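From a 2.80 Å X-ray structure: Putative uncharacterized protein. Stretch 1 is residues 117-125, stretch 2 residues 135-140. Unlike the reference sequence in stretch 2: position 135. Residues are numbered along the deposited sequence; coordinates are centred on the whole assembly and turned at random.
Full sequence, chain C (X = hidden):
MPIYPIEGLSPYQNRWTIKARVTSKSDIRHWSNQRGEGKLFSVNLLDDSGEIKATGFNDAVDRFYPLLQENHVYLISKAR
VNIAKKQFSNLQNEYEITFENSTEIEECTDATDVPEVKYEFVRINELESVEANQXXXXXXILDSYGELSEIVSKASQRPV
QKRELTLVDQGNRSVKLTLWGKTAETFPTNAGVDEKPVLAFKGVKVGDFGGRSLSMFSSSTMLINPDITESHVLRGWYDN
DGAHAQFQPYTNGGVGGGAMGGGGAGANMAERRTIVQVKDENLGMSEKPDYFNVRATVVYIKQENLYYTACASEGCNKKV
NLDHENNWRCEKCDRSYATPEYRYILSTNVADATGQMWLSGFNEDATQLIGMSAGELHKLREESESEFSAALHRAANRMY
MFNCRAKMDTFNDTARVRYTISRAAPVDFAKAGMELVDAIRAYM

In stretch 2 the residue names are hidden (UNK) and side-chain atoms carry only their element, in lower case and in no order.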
# COMPACT_ATOMS: atom_id res chain seq x y z
N VAL C 117 16.54 -26.31 -3.13
CA VAL C 117 16.26 -24.99 -2.57
C VAL C 117 17.53 -24.31 -2.07
O VAL C 117 18.26 -24.85 -1.22
CB VAL C 117 15.19 -25.06 -1.47
CG1 VAL C 117 13.81 -25.09 -2.09
CG2 VAL C 117 15.41 -26.28 -0.58
N LYS C 118 17.80 -23.13 -2.62
CA LYS C 118 18.95 -22.35 -2.21
C LYS C 118 18.61 -21.39 -1.11
O LYS C 118 17.50 -20.90 -1.01
CB LYS C 118 19.52 -21.56 -3.38
CG LYS C 118 20.45 -22.38 -4.25
CD LYS C 118 21.27 -21.48 -5.15
CE LYS C 118 22.56 -22.18 -5.56
NZ LYS C 118 23.58 -21.23 -6.08
N TYR C 119 19.61 -21.06 -0.32
CA TYR C 119 19.35 -20.24 0.82
C TYR C 119 20.23 -19.01 0.78
O TYR C 119 21.41 -19.10 0.46
CB TYR C 119 19.58 -21.05 2.09
CG TYR C 119 18.50 -22.09 2.36
CD1 TYR C 119 18.55 -23.36 1.78
CD2 TYR C 119 17.42 -21.79 3.20
CE1 TYR C 119 17.56 -24.31 2.03
CE2 TYR C 119 16.43 -22.73 3.46
CZ TYR C 119 16.50 -23.99 2.88
OH TYR C 119 15.51 -24.91 3.14
N GLU C 120 19.62 -17.86 1.06
CA GLU C 120 20.37 -16.63 1.25
C GLU C 120 20.16 -16.18 2.69
O GLU C 120 19.24 -15.41 3.00
CB GLU C 120 19.96 -15.56 0.25
CG GLU C 120 20.68 -15.65 -1.09
CD GLU C 120 19.92 -16.45 -2.15
OE1 GLU C 120 19.25 -17.44 -1.80
OE2 GLU C 120 20.02 -16.09 -3.35
N PHE C 121 21.01 -16.69 3.56
CA PHE C 121 20.82 -16.52 4.99
C PHE C 121 21.20 -15.15 5.50
O PHE C 121 22.22 -14.57 5.13
CB PHE C 121 21.58 -17.58 5.77
CG PHE C 121 20.93 -18.92 5.74
CD1 PHE C 121 19.60 -19.07 6.10
CD2 PHE C 121 21.65 -20.04 5.37
CE1 PHE C 121 19.00 -20.31 6.08
CE2 PHE C 121 21.06 -21.28 5.35
CZ PHE C 121 19.73 -21.42 5.71
N VAL C 122 20.34 -14.64 6.38
CA VAL C 122 20.59 -13.42 7.10
C VAL C 122 20.86 -13.82 8.55
O VAL C 122 20.03 -14.51 9.17
CB VAL C 122 19.37 -12.48 7.02
CG1 VAL C 122 19.61 -11.19 7.80
CG2 VAL C 122 19.01 -12.17 5.58
N ARG C 123 22.01 -13.42 9.08
CA ARG C 123 22.34 -13.68 10.48
C ARG C 123 21.41 -12.86 11.35
O ARG C 123 21.06 -11.74 10.99
CB ARG C 123 23.81 -13.33 10.79
CG ARG C 123 24.81 -13.78 9.73
CD ARG C 123 26.00 -14.55 10.31
NE ARG C 123 25.59 -15.79 10.97
CZ ARG C 123 25.10 -16.86 10.35
NH1 ARG C 123 24.94 -16.88 9.03
NH2 ARG C 123 24.75 -17.93 11.06
N ILE C 124 20.99 -13.43 12.48
CA ILE C 124 20.05 -12.78 13.42
C ILE C 124 20.42 -11.32 13.76
O ILE C 124 19.53 -10.47 13.90
CB ILE C 124 19.89 -13.60 14.73
CG1 ILE C 124 19.74 -15.11 14.46
CG2 ILE C 124 18.77 -13.04 15.59
CD1 ILE C 124 18.48 -15.51 13.75
N ASN C 125 21.71 -11.03 13.91
CA ASN C 125 22.15 -9.65 14.18
C ASN C 125 21.99 -8.68 13.00
O ASN C 125 22.00 -7.47 13.18
CB ASN C 125 23.58 -9.62 14.76
CG ASN C 125 24.52 -10.60 14.08
OD1 ASN C 125 24.27 -11.80 14.04
ND2 ASN C 125 25.62 -10.08 13.54
N UNK C 135 10.39 -10.89 2.64
CA UNK C 135 10.87 -12.27 2.62
C UNK C 135 12.33 -12.31 2.98
O UNK C 135 13.09 -11.44 2.54
c UNK C 135 9.49 -12.43 0.44
c UNK C 135 8.19 -12.89 1.06
c UNK C 135 10.71 -12.89 1.22
o UNK C 135 8.09 -13.06 2.29
n UNK C 135 7.17 -13.10 0.22
N UNK C 136 12.73 -13.33 3.73
CA UNK C 136 14.09 -13.46 4.22
C UNK C 136 14.39 -14.91 4.62
O UNK C 136 13.47 -15.66 4.94
c UNK C 136 14.30 -12.45 5.37
s UNK C 136 15.06 -13.06 6.88
N UNK C 137 15.66 -15.29 4.56
CA UNK C 137 16.08 -16.63 4.98
C UNK C 137 16.90 -16.60 6.26
O UNK C 137 17.81 -15.80 6.39
c UNK C 137 16.10 -17.71 2.69
c UNK C 137 16.92 -17.29 3.89
o UNK C 137 14.85 -17.62 2.76
o UNK C 137 16.71 -18.14 1.68
N UNK C 138 16.58 -17.48 7.21
CA UNK C 138 17.25 -17.51 8.51
C UNK C 138 17.57 -18.92 8.98
O UNK C 138 16.72 -19.80 8.91
c UNK C 138 16.48 -15.28 9.44
c UNK C 138 16.42 -16.79 9.60
c UNK C 138 16.86 -17.19 11.00
N UNK C 139 18.81 -19.12 9.43
CA UNK C 139 19.21 -20.34 10.16
C UNK C 139 19.71 -20.02 11.59
O UNK C 139 20.26 -18.94 11.84
c UNK C 139 21.59 -20.42 9.30
c UNK C 139 21.13 -23.55 9.07
c UNK C 139 20.37 -22.58 9.95
c UNK C 139 20.26 -21.16 9.37
N UNK C 140 19.51 -20.95 12.51
CA UNK C 140 19.95 -20.79 13.89
C UNK C 140 19.55 -21.94 14.79
O UNK C 140 18.79 -22.83 14.38

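Position 135 carries five side-chain atoms: three carbons in an unbranched run, the third bonded to one oxygen and one nitrogen. A terminal carboxamide on a two-carbon spacer is glutamine, Gln135, where the reference sequence has threonine. Its side chain is out of reach of stretch 1, so the identification rests on the atoms alone.

Position 136 has one carbon followed by one sulfur, which ends the chain, and the sulfur lies near Val122; this is cysteine, Cys136. Its CA-to-CB bond points sideways, and Cys136 SG lies 4.3 Å from Val122 CG2, a loose apolar contact.

At position 137 there are two carbons, the second bearing two oxygens, one of which faces the backbone N of Glu120: a carboxylate one carbon removed from CA, hence aspartate, Asp137. Its CA-to-CB bond points toward stretch 1, and chi1 is m (-73°). Asp137 OD2 accepts a hydrogen bond from Glu120 N at 3.0 Å, with an N-H...O angle of 165°, and sits 3.5 Å from Tyr119 CA. Asp137 OD2 is also 4.4 Å from Glu120 OE1, so two like charges stand close together.

Position 138 shows three carbons, forked at the first with both arms one carbon long, and the arms reach Ile124 and Val122; the fork defines valine, Val138. Although its CA-to-CB bond points away from stretch 1, its methyls still reach it: Val138 CG1 is 3.6 Å from Ile124 CD1, and Val138 CG2 is 3.6 Å from Val122 O.

Position 139 has four carbons, forked at the first, with one arm two carbons long, and the first carbon sits over the Phe121 ring: isoleucine, Ile139, with chi1 and chi2 both t. Ile139 CB lies 3.8 Å from the centroid of the Phe121 ring and 18° off its normal, a CH-pi contact over the ring face; the closest ring atom, Phe121 CE1, is 3.6 Å from Ile139 CB.

Position 140 has no side-chain atoms and is glycine, Gly140. An ideal CB here would fall 4.1 Å from Ile124 CD1, so the spacing to that atom alone does not exclude a small side chain.

The contact works through two well-aligned hydrogen bonds flanking Phe121 in sequence. The Asp137 side chain receives Glu120 N, while Asp137 O receives Val122 N at 2.8 Å and 163°; Asp137 O also lies 3.4 Å from Phe121 CA in a CA-H...O contact. One residue thus engages three consecutive residues of stretch 1. Apolar packing extends this anchor, chiefly Phe121 against Ile139 and Ile124 against Val138. The touching segments run 80° apart, consistent with a local crossing rather than an extended ladder, and together they bury 481 Å².

Stretch 2 (135-140) QCDVIG
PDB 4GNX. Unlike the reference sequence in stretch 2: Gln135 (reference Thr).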